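Local coordinates for protein aspartokinase 1, chloroplastic (Arabidopsis thaliana, PDB 2CDQ) that catalyses the ATP-dependent phosphorylation of L-aspartate, the first step towards lysine, threonine, methionine and isoleucine, and binds lysine and S-adenosylmethionine as allosteric effectors, at residues I27-F33 with L246-W252; E189-V195 with T239-L244; T342-S348 with V380-L386; D373-T377 with Q451-Q455. Residues are numbered along the deposited sequence.

The four contacts illustrate how an allosteric enzyme separates catalysis from regulation: two belong to the kinase domain and two to the ACT region. Contacts 1 and 2, centres 14 Å apart, join where helix 232-244 runs into strand 248-253; Leu246 N lies 3.2 Å from Gly241 O, a probable hydrogen bond. The Lys32 side chain of contact 1 comes within about 6 Å of a lysine bound in the kinase domain. Contacts 3 and 4, centres 9 Å apart, meet in one sheet, where strand 372-378 neighbours strand 381-386, Thr385 N lying 2.9 Å from Val374 O; contact 4 includes Asp373 of the effector lysine site. Between contacts 1 and 4 the nearest atoms are about 21 Å apart.

Contact 1: residues I27-F33 with L246-W252; sequences ITCVMKF and LKEIQVW
Parallel pairing at the heart of an amino acid kinase domain is exemplified by strands 29-33 and 248-252, whose short axes approach to 4.9 Å at 18°. Ahead of the strand, Ile27 CG2 rests 3.7 Å from Leu246 CD2. Val30 (phi/psi -114/132) sets the register opposite Ile249: its CG1 packs 3.8 Å from Ile249 CG1 and 3.9 Å from Leu246 CD1, while its O accepts Gln250 N at 3.0 Å. Met31 points to the other face; its m,t rotamer brings CE to 3.3 Å from Trp252 CZ2, an apolar contact, while SD lies 5.3 Å from the centroid of the Trp252 five-membered ring, an oblique Met-aromatic contact. Lys32 N donates to Gln250 O and Lys32 O accepts Trp252 N, both at 3.0 Å. Its t,m side chain carries NZ to a salt bridge with Asp234, on the face of Val30 and Val251; by similarity Lys32 binds ATP. Phe33 (chi1 m) lies in an offset stack on the five-membered ring of Trp252 (chi1 m), centroids 4.3 Å apart and planes at 11°. Strand 59-63 continues the sheet beyond 29-33, strand 306-310 beyond 248-252, and helix 232-244 covers Val30 and Lys32.

Contact 2: residues E189-V195 with T239-L244; sequences EATYPAV and TIGKAL
In the amino acid kinase domain, a single aromatic side chain can organise the crossing of two helices, and Tyr192 does so here, burying the most surface of any residue in the contact. Helix 191-205, through its residues 191-195, crosses helix 239-244 at -73°, axes 8.6 Å apart, with CA atoms of Tyr192 and Ala243 only 4.5 Å apart. With chi1 m, the Tyr192 ring lies alongside the second helix, its CD2 3.9 Å from Ala243 CB. Lys242, extended through chi1 to chi3 (all t), covers one ring face: NZ sits 3.8 Å from the ring centroid, 22° off the normal, a cation-pi contact, and CD adds a CH-pi contact at 3.9 Å. A long salt bridge links Lys242 NZ to Glu189 OE2 at 3.6 Å. One turn on, Val195 CG1 meets Leu244 CD1 at 4.3 Å and Ala243 CB at 4.4 Å. A water lies 2.9 Å from Tyr192 OH and donates to Thr239 OG1 at 3.0 Å; Thr239 OG1 also bonds Leu235 O. Helix 293-302 packs against Tyr192 and Lys242, while strand 59-63 lies under Ile240.

Contact 3: residues T342-S348 with V380-L386; sequences TMLDIAS and VSISLTL
The ferredoxin-like fold of ACT domains places its first and third strands side by side at the centre of a four-stranded antiparallel sheet, and segments 342-348 and 380-386 are that pair, at 169° with axes 4.6 Å apart. Val380 O opens the register by accepting Ser348 N at 2.8 Å. Ser381 forms a non-hydrogen-bonded pair with Ala347, CB to CB 4.0 Å. Ile382 and Ile346 exchange both backbone bonds, each N to the other's O at 2.8 Å. Ile382 CD1 meets Ile346 CD1 at 3.8 Å. Opposite Asp345, Ser383 turns to the other face, towards the second subunit, whose Lys459 forms a salt bridge with Asp345 and whose Ala457 N bonds Ser383 OG. Leu384 repeats the hydrogen-bonded pairing: its O receives Leu344 N at 2.7 Å and its N reaches Leu344 O at 2.9 Å. Its p,p side chain packs on helix 357-367. Thr385 faces Met343. Leu386 N donates to Thr342 O at 2.9 Å, and a water accepts from Thr342 N (2.8 Å) while donating to Leu386 O (2.7 Å).

Contact 4: residues D373-T377 with Q451-Q455; sequences DVVAT and QMISQ. With LYS (lysine), chain C.
Two strands, each outermost in its sheet within one chain, can meet by crossing rather than by pairing, as segments 373-377 and 451-455 demonstrate: their axes approach to 6.6 Å at 102°, closest at Ala376 and Ser454, whose CA atoms are 5.8 Å apart. Van der Waals contacts depend largely on Met452. All three of its chi angles are t, so the side chain carries CE to apolar contacts with Val374 CG1 and Ala376 CB, both 3.8 Å away, and to 3.4 Å from Ala376 N. Val374 CG1 also touches Ser454 CB at 3.7 Å, and Ala376 CB comes to 3.6 Å from Ile453 O. Hydrogen bonding between the segments rests on Ser454, whose OG (chi1 t) donates to Val375 O at 2.8 Å and accepts Thr377 N of the second subunit. The crossing joins two ACT-type sheets: strand 372-378 flanks 381-386 in one, where Asp373 and Val374 both face Thr385 in a classic beta bulge, and strand 452-455 flanks 461-467 in the other. Across the dimer interface, Ile453 and Gln455 pair antiparallel with a strand of the second subunit, so this sheet continues there. Ligand binding involves Asp373: the NZ of the effector lysine donates to Asp373 O at 3.0 Å. That lysine also bonds Val372 N and, from the second subunit, Gln354 O, Gly356 N and Ser378 O, which places the site between subunits.

Contact 1: residues I27-F33 with L246-W252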
# COMPACT_ATOMS: atom_id res chain seq x y z
N ILE A 27 29.69 -25.09 -25.73
CA ILE A 27 28.26 -24.78 -25.62
C ILE A 27 28.06 -23.29 -25.92
O ILE A 27 28.78 -22.45 -25.38
CB ILE A 27 27.71 -25.10 -24.20
CG1 ILE A 27 27.94 -26.58 -23.82
CG2 ILE A 27 26.25 -24.71 -24.07
CD1 ILE A 27 27.00 -27.57 -24.48
N THR A 28 27.09 -22.96 -26.78
CA THR A 28 26.90 -21.56 -27.21
C THR A 28 25.72 -20.85 -26.55
O THR A 28 25.75 -19.62 -26.38
CB THR A 28 26.77 -21.42 -28.75
OG1 THR A 28 25.88 -22.43 -29.26
CG2 THR A 28 28.13 -21.55 -29.42
N CYS A 29 24.68 -21.61 -26.19
CA CYS A 29 23.46 -21.05 -25.59
C CYS A 29 22.58 -22.14 -24.97
O CYS A 29 22.75 -23.33 -25.23
CB CYS A 29 22.65 -20.28 -26.64
SG CYS A 29 22.16 -21.32 -28.02
N VAL A 30 21.62 -21.69 -24.16
CA VAL A 30 20.61 -22.56 -23.57
C VAL A 30 19.22 -22.22 -24.12
O VAL A 30 18.84 -21.05 -24.19
CB VAL A 30 20.65 -22.53 -22.02
CG1 VAL A 30 20.84 -21.11 -21.50
CG2 VAL A 30 19.40 -23.15 -21.43
N MET A 31 18.49 -23.25 -24.54
CA MET A 31 17.13 -23.07 -25.05
C MET A 31 16.13 -23.76 -24.13
O MET A 31 16.27 -24.94 -23.82
CB MET A 31 17.01 -23.62 -26.47
CG MET A 31 17.99 -22.99 -27.44
SD MET A 31 18.10 -23.86 -29.00
CE MET A 31 17.00 -22.90 -30.01
N LYS A 32 15.16 -22.98 -23.66
CA LYS A 32 14.15 -23.48 -22.74
C LYS A 32 12.83 -23.63 -23.47
O LYS A 32 12.41 -22.74 -24.21
CB LYS A 32 14.00 -22.54 -21.55
CG LYS A 32 12.93 -22.95 -20.55
CD LYS A 32 11.58 -22.37 -20.89
CE LYS A 32 10.51 -22.89 -19.96
NZ LYS A 32 9.42 -21.89 -19.83
N PHE A 33 12.17 -24.77 -23.24
CA PHE A 33 10.88 -25.06 -23.84
C PHE A 33 9.84 -25.43 -22.79
O PHE A 33 10.09 -26.26 -21.90
CB PHE A 33 11.02 -26.17 -24.89
CG PHE A 33 11.84 -25.77 -26.08
CD1 PHE A 33 11.23 -25.17 -27.18
CD2 PHE A 33 13.21 -25.98 -26.10
CE1 PHE A 33 11.98 -24.78 -28.29
CE2 PHE A 33 13.97 -25.60 -27.20
CZ PHE A 33 13.36 -24.99 -28.30
N LEU A 246 27.31 -18.18 -20.97
CA LEU A 246 26.91 -18.20 -22.37
C LEU A 246 26.55 -16.80 -22.89
O LEU A 246 26.40 -15.86 -22.11
CB LEU A 246 25.76 -19.18 -22.58
CG LEU A 246 26.00 -20.59 -22.02
CD1 LEU A 246 24.72 -21.41 -22.05
CD2 LEU A 246 27.10 -21.31 -22.78
N LYS A 247 26.42 -16.67 -24.22
CA LYS A 247 26.11 -15.39 -24.86
C LYS A 247 24.70 -14.90 -24.54
O LYS A 247 24.51 -13.72 -24.26
CB LYS A 247 26.29 -15.46 -26.38
CG LYS A 247 27.55 -16.16 -26.89
CD LYS A 247 27.52 -16.28 -28.42
CE LYS A 247 26.24 -16.99 -28.91
NZ LYS A 247 25.89 -16.66 -30.32
N GLU A 248 23.72 -15.81 -24.62
CA GLU A 248 22.32 -15.50 -24.28
C GLU A 248 21.52 -16.70 -23.78
O GLU A 248 21.87 -17.85 -24.04
CB GLU A 248 21.59 -14.81 -25.45
CG GLU A 248 21.24 -15.71 -26.63
CD GLU A 248 20.33 -15.03 -27.65
OE1 GLU A 248 20.23 -13.79 -27.66
OE2 GLU A 248 19.71 -15.76 -28.45
N ILE A 249 20.44 -16.41 -23.05
CA ILE A 249 19.47 -17.41 -22.63
C ILE A 249 18.19 -17.20 -23.42
O ILE A 249 17.65 -16.09 -23.45
CB ILE A 249 19.20 -17.34 -21.11
CG1 ILE A 249 20.49 -17.56 -20.32
CG2 ILE A 249 18.15 -18.38 -20.69
CD1 ILE A 249 20.60 -16.72 -19.06
N GLN A 250 17.72 -18.25 -24.09
CA GLN A 250 16.55 -18.18 -24.95
C GLN A 250 15.35 -18.86 -24.31
O GLN A 250 15.46 -19.99 -23.83
CB GLN A 250 16.83 -18.85 -26.30
CG GLN A 250 17.77 -18.07 -27.21
CD GLN A 250 17.98 -18.75 -28.56
OE1 GLN A 250 17.35 -19.76 -28.88
NE2 GLN A 250 18.89 -18.19 -29.36
N VAL A 251 14.22 -18.17 -24.30
CA VAL A 251 12.96 -18.74 -23.81
C VAL A 251 11.99 -18.82 -24.98
O VAL A 251 11.69 -17.81 -25.62
CB VAL A 251 12.38 -17.92 -22.63
CG1 VAL A 251 10.92 -18.25 -22.37
CG2 VAL A 251 13.21 -18.15 -21.37
N TRP A 252 11.51 -20.03 -25.26
CA TRP A 252 10.65 -20.25 -26.43
C TRP A 252 9.14 -20.20 -26.13
O TRP A 252 8.66 -20.72 -25.12
CB TRP A 252 11.05 -21.55 -27.14
CG TRP A 252 12.38 -21.43 -27.83
CD1 TRP A 252 13.62 -21.63 -27.28
CD2 TRP A 252 12.61 -21.07 -29.20
NE1 TRP A 252 14.60 -21.42 -28.22
CE2 TRP A 252 14.00 -21.07 -29.40
CE3 TRP A 252 11.77 -20.74 -30.27
CZ2 TRP A 252 14.58 -20.76 -30.64
CZ3 TRP A 252 12.34 -20.43 -31.49
CH2 TRP A 252 13.73 -20.44 -31.67

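Contact 2: residues E189-V195 with T239-L244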
# COMPACT_ATOMS: atom_id res chain seq x y z
N GLU A 189 24.56 -21.01 -3.94
CA GLU A 189 25.71 -20.55 -4.73
C GLU A 189 26.66 -21.64 -5.25
O GLU A 189 27.32 -21.44 -6.27
CB GLU A 189 26.50 -19.47 -3.97
CG GLU A 189 26.24 -18.03 -4.45
CD GLU A 189 26.94 -17.70 -5.78
OE1 GLU A 189 28.06 -18.22 -6.02
OE2 GLU A 189 26.36 -16.92 -6.58
N ALA A 190 26.71 -22.78 -4.56
CA ALA A 190 27.56 -23.91 -4.95
C ALA A 190 27.13 -24.58 -6.26
O ALA A 190 27.86 -25.41 -6.82
CB ALA A 190 27.65 -24.93 -3.82
N THR A 191 25.94 -24.22 -6.74
CA THR A 191 25.35 -24.79 -7.95
C THR A 191 26.15 -24.42 -9.21
O THR A 191 26.40 -25.29 -10.04
CB THR A 191 23.84 -24.38 -8.08
OG1 THR A 191 23.07 -25.07 -7.09
CG2 THR A 191 23.28 -24.72 -9.46
N TYR A 192 26.55 -23.16 -9.33
CA TYR A 192 27.25 -22.69 -10.54
C TYR A 192 28.56 -23.44 -10.85
O TYR A 192 28.73 -23.92 -11.98
CB TYR A 192 27.46 -21.17 -10.53
CG TYR A 192 26.19 -20.39 -10.34
CD1 TYR A 192 25.92 -19.73 -9.15
CD2 TYR A 192 25.23 -20.32 -11.36
CE1 TYR A 192 24.75 -19.01 -8.96
CE2 TYR A 192 24.05 -19.61 -11.19
CZ TYR A 192 23.81 -18.95 -9.99
OH TYR A 192 22.65 -18.24 -9.80
N PRO A 193 29.48 -23.54 -9.86
CA PRO A 193 30.71 -24.32 -10.11
C PRO A 193 30.46 -25.82 -10.34
O PRO A 193 31.14 -26.42 -11.18
CB PRO A 193 31.53 -24.09 -8.83
CG PRO A 193 30.95 -22.86 -8.21
CD PRO A 193 29.49 -22.95 -8.52
N ALA A 194 29.51 -26.40 -9.60
CA ALA A 194 29.20 -27.83 -9.70
C ALA A 194 28.64 -28.21 -11.07
O ALA A 194 29.02 -29.24 -11.64
CB ALA A 194 28.24 -28.25 -8.60
N VAL A 195 27.74 -27.38 -11.58
CA VAL A 195 27.06 -27.63 -12.85
C VAL A 195 27.98 -27.41 -14.05
O VAL A 195 28.00 -28.23 -14.98
CB VAL A 195 25.75 -26.81 -12.96
CG1 VAL A 195 25.26 -26.72 -14.41
CG2 VAL A 195 24.68 -27.41 -12.07
N THR A 239 20.05 -20.13 -14.79
CA THR A 239 21.08 -20.70 -13.93
C THR A 239 22.19 -21.32 -14.77
O THR A 239 23.35 -20.92 -14.65
CB THR A 239 20.48 -21.74 -12.95
OG1 THR A 239 19.47 -21.11 -12.16
CG2 THR A 239 21.55 -22.32 -12.03
N ILE A 240 21.83 -22.26 -15.64
CA ILE A 240 22.78 -22.87 -16.58
C ILE A 240 23.54 -21.80 -17.38
O ILE A 240 24.75 -21.92 -17.59
CB ILE A 240 22.08 -23.88 -17.52
CG1 ILE A 240 21.62 -25.10 -16.72
CG2 ILE A 240 23.00 -24.31 -18.65
CD1 ILE A 240 20.55 -25.91 -17.41
N GLY A 241 22.82 -20.76 -17.81
CA GLY A 241 23.42 -19.63 -18.51
C GLY A 241 24.57 -18.99 -17.75
O GLY A 241 25.68 -18.87 -18.29
N LYS A 242 24.31 -18.59 -16.51
CA LYS A 242 25.32 -17.99 -15.63
C LYS A 242 26.47 -18.95 -15.34
O LYS A 242 27.64 -18.55 -15.36
CB LYS A 242 24.68 -17.50 -14.32
CG LYS A 242 25.67 -16.88 -13.32
CD LYS A 242 24.97 -16.24 -12.12
CE LYS A 242 25.92 -15.42 -11.25
NZ LYS A 242 26.53 -16.19 -10.13
N ALA A 243 26.14 -20.21 -15.09
CA ALA A 243 27.13 -21.23 -14.76
C ALA A 243 28.11 -21.49 -15.90
O ALA A 243 29.28 -21.80 -15.66
CB ALA A 243 26.43 -22.53 -14.34
N LEU A 244 27.63 -21.35 -17.13
CA LEU A 244 28.45 -21.62 -18.31
C LEU A 244 28.86 -20.34 -19.06
O LEU A 244 29.50 -20.42 -20.11
CB LEU A 244 27.72 -22.59 -19.25
CG LEU A 244 27.78 -24.10 -18.95
CD1 LEU A 244 26.98 -24.47 -17.70
CD2 LEU A 244 27.31 -24.91 -20.15
O HOH W 1 20.06 -19.49 -9.75

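Contact 3: residues T342-S348 with V380-L386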
# COMPACT_ATOMS: atom_id res chain seq x y z
N THR A 342 -10.12 -10.16 -6.19
CA THR A 342 -10.89 -9.84 -5.01
C THR A 342 -10.22 -8.67 -4.31
O THR A 342 -9.02 -8.72 -4.00
CB THR A 342 -10.98 -11.06 -4.09
OG1 THR A 342 -11.65 -12.12 -4.78
CG2 THR A 342 -11.72 -10.72 -2.79
N MET A 343 -10.99 -7.61 -4.06
CA MET A 343 -10.49 -6.40 -3.42
C MET A 343 -11.05 -6.24 -2.02
O MET A 343 -12.23 -6.51 -1.79
CB MET A 343 -10.82 -5.16 -4.27
CG MET A 343 -10.54 -3.83 -3.57
SD MET A 343 -10.63 -2.39 -4.65
CE MET A 343 -12.38 -2.28 -5.00
N LEU A 344 -10.20 -5.82 -1.09
CA LEU A 344 -10.61 -5.54 0.28
C LEU A 344 -10.35 -4.10 0.67
O LEU A 344 -9.32 -3.53 0.30
CB LEU A 344 -9.90 -6.46 1.28
CG LEU A 344 -10.48 -7.88 1.40
CD1 LEU A 344 -9.60 -8.83 0.63
CD2 LEU A 344 -10.57 -8.29 2.85
N ASP A 345 -11.29 -3.52 1.41
CA ASP A 345 -11.16 -2.16 1.93
C ASP A 345 -11.20 -2.18 3.46
O ASP A 345 -12.10 -2.76 4.06
CB ASP A 345 -12.28 -1.28 1.38
CG ASP A 345 -12.18 0.16 1.85
OD1 ASP A 345 -11.09 0.76 1.76
OD2 ASP A 345 -13.21 0.70 2.31
N ILE A 346 -10.20 -1.55 4.08
CA ILE A 346 -10.04 -1.59 5.53
C ILE A 346 -9.96 -0.16 6.07
O ILE A 346 -8.92 0.49 5.97
CB ILE A 346 -8.76 -2.40 5.91
CG1 ILE A 346 -8.88 -3.85 5.42
CG2 ILE A 346 -8.51 -2.38 7.41
CD1 ILE A 346 -7.55 -4.51 5.17
N ALA A 347 -11.07 0.33 6.63
CA ALA A 347 -11.15 1.72 7.09
C ALA A 347 -11.20 1.88 8.60
O ALA A 347 -12.01 1.23 9.26
CB ALA A 347 -12.33 2.43 6.45
N SER A 348 -10.35 2.75 9.13
CA SER A 348 -10.37 3.11 10.55
C SER A 348 -9.85 4.53 10.77
O SER A 348 -8.85 4.91 10.19
CB SER A 348 -9.55 2.11 11.38
OG SER A 348 -9.51 2.49 12.75
N VAL A 380 -7.47 7.49 6.22
CA VAL A 380 -8.10 6.62 7.22
C VAL A 380 -8.49 5.24 6.68
O VAL A 380 -9.37 4.57 7.23
CB VAL A 380 -9.36 7.26 7.86
CG1 VAL A 380 -8.98 8.46 8.69
CG2 VAL A 380 -10.40 7.63 6.79
N SER A 381 -7.84 4.81 5.61
CA SER A 381 -8.13 3.51 5.03
C SER A 381 -6.95 2.92 4.31
O SER A 381 -6.08 3.64 3.80
CB SER A 381 -9.34 3.58 4.08
OG SER A 381 -9.00 4.17 2.84
N ILE A 382 -6.92 1.59 4.28
CA ILE A 382 -6.01 0.87 3.41
C ILE A 382 -6.80 -0.14 2.57
O ILE A 382 -7.64 -0.88 3.09
CB ILE A 382 -4.72 0.33 4.15
CG1 ILE A 382 -4.24 -1.01 3.58
CG2 ILE A 382 -4.92 0.23 5.67
CD1 ILE A 382 -4.62 -2.20 4.44
N SER A 383 -6.58 -0.10 1.26
CA SER A 383 -7.26 -0.98 0.32
C SER A 383 -6.24 -1.88 -0.34
O SER A 383 -5.09 -1.49 -0.54
CB SER A 383 -7.98 -0.15 -0.74
OG SER A 383 -8.72 0.90 -0.13
N LEU A 384 -6.66 -3.09 -0.66
CA LEU A 384 -5.74 -4.09 -1.17
C LEU A 384 -6.47 -5.09 -2.04
O LEU A 384 -7.69 -5.21 -2.00
CB LEU A 384 -5.00 -4.81 -0.04
CG LEU A 384 -5.78 -5.55 1.06
CD1 LEU A 384 -6.11 -6.97 0.65
CD2 LEU A 384 -4.95 -5.55 2.32
N THR A 385 -5.68 -5.83 -2.82
CA THR A 385 -6.22 -6.77 -3.77
C THR A 385 -5.47 -8.08 -3.55
O THR A 385 -4.27 -8.07 -3.27
CB THR A 385 -6.09 -6.19 -5.20
OG1 THR A 385 -7.32 -6.37 -5.92
CG2 THR A 385 -4.95 -6.80 -5.97
N LEU A 386 -6.16 -9.21 -3.62
CA LEU A 386 -5.53 -10.51 -3.34
C LEU A 386 -4.93 -11.10 -4.60
O LEU A 386 -5.49 -10.93 -5.68
CB LEU A 386 -6.54 -11.49 -2.74
CG LEU A 386 -7.27 -11.00 -1.49
CD1 LEU A 386 -8.40 -11.95 -1.13
CD2 LEU A 386 -6.30 -10.85 -0.34
O HOH W 2 -7.96 -11.91 -6.00

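Contact 4: residues D373-T377 with Q451-Q455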
# COMPACT_ATOMS: atom_id res chain seq x y z
N ASP A 373 -1.76 -8.70 -3.29
CA ASP A 373 -1.10 -8.21 -4.51
C ASP A 373 -0.90 -6.69 -4.49
O ASP A 373 0.15 -6.20 -4.07
CB ASP A 373 -1.89 -8.66 -5.75
CG ASP A 373 -1.21 -8.27 -7.06
OD1 ASP A 373 -1.92 -8.26 -8.09
OD2 ASP A 373 0.00 -7.98 -7.08
N VAL A 374 -1.92 -5.96 -4.93
CA VAL A 374 -1.86 -4.50 -5.06
C VAL A 374 -2.32 -3.83 -3.75
O VAL A 374 -3.23 -4.32 -3.09
CB VAL A 374 -2.71 -4.04 -6.27
CG1 VAL A 374 -2.72 -2.53 -6.41
CG2 VAL A 374 -2.21 -4.69 -7.53
N VAL A 375 -1.66 -2.73 -3.37
CA VAL A 375 -2.01 -2.00 -2.14
C VAL A 375 -2.04 -0.49 -2.40
O VAL A 375 -1.19 0.05 -3.12
CB VAL A 375 -1.04 -2.32 -0.95
CG1 VAL A 375 -1.30 -1.41 0.24
CG2 VAL A 375 -1.17 -3.77 -0.52
N ALA A 376 -3.03 0.17 -1.80
CA ALA A 376 -3.12 1.63 -1.79
C ALA A 376 -3.70 2.08 -0.46
O ALA A 376 -4.17 1.25 0.33
CB ALA A 376 -3.98 2.12 -2.94
N THR A 377 -3.67 3.38 -0.20
CA THR A 377 -4.11 3.92 1.08
C THR A 377 -4.88 5.22 0.92
O THR A 377 -4.82 5.85 -0.14
CB THR A 377 -2.91 4.23 1.99
OG1 THR A 377 -1.94 4.97 1.24
CG2 THR A 377 -2.29 2.95 2.53
N GLN A 451 -11.47 2.32 -9.73
CA GLN A 451 -11.80 2.20 -8.30
C GLN A 451 -10.59 2.33 -7.37
O GLN A 451 -10.74 2.74 -6.23
CB GLN A 451 -12.52 0.89 -8.02
CG GLN A 451 -13.92 0.79 -8.60
CD GLN A 451 -14.37 -0.64 -8.71
OE1 GLN A 451 -14.45 -1.35 -7.71
NE2 GLN A 451 -14.64 -1.09 -9.93
N MET A 452 -9.41 1.98 -7.88
CA MET A 452 -8.20 1.97 -7.07
C MET A 452 -6.99 2.18 -7.97
O MET A 452 -6.87 1.53 -9.01
CB MET A 452 -8.10 0.65 -6.30
CG MET A 452 -6.85 0.44 -5.46
SD MET A 452 -7.02 -1.05 -4.43
CE MET A 452 -5.32 -1.29 -3.92
N ILE A 453 -6.11 3.11 -7.59
CA ILE A 453 -4.89 3.39 -8.36
C ILE A 453 -3.66 3.15 -7.48
O ILE A 453 -3.67 3.47 -6.29
CB ILE A 453 -4.88 4.84 -8.95
CG1 ILE A 453 -6.23 5.18 -9.60
CG2 ILE A 453 -3.76 5.02 -9.97
CD1 ILE A 453 -6.51 6.66 -9.74
N SER A 454 -2.61 2.57 -8.06
CA SER A 454 -1.39 2.28 -7.31
C SER A 454 -0.12 2.26 -8.16
O SER A 454 0.08 1.37 -8.99
CB SER A 454 -1.53 0.97 -6.52
OG SER A 454 -0.39 0.71 -5.73
N GLN A 455 0.74 3.26 -7.94
CA GLN A 455 2.06 3.32 -8.56
C GLN A 455 3.12 3.57 -7.50
O GLN A 455 3.00 4.50 -6.70
CB GLN A 455 2.13 4.41 -9.62
CG GLN A 455 3.52 4.62 -10.21
CD GLN A 455 3.57 5.71 -11.25
OE1 GLN A 455 2.94 5.61 -12.30
NE2 GLN A 455 4.32 6.77 -10.97
N LYS C . 4.26 -10.80 0.75
CA LYS C . 3.15 -10.05 0.12
C LYS C . 1.91 -10.64 0.73
O LYS C . 1.96 -11.25 1.81
CB LYS C . 3.17 -10.25 -1.40
CG LYS C . 2.72 -9.03 -2.21
CD LYS C . 3.71 -7.88 -2.18
CE LYS C . 3.16 -6.63 -2.87
NZ LYS C . 3.09 -6.70 -4.37
OXT LYS C . 0.83 -10.54 0.15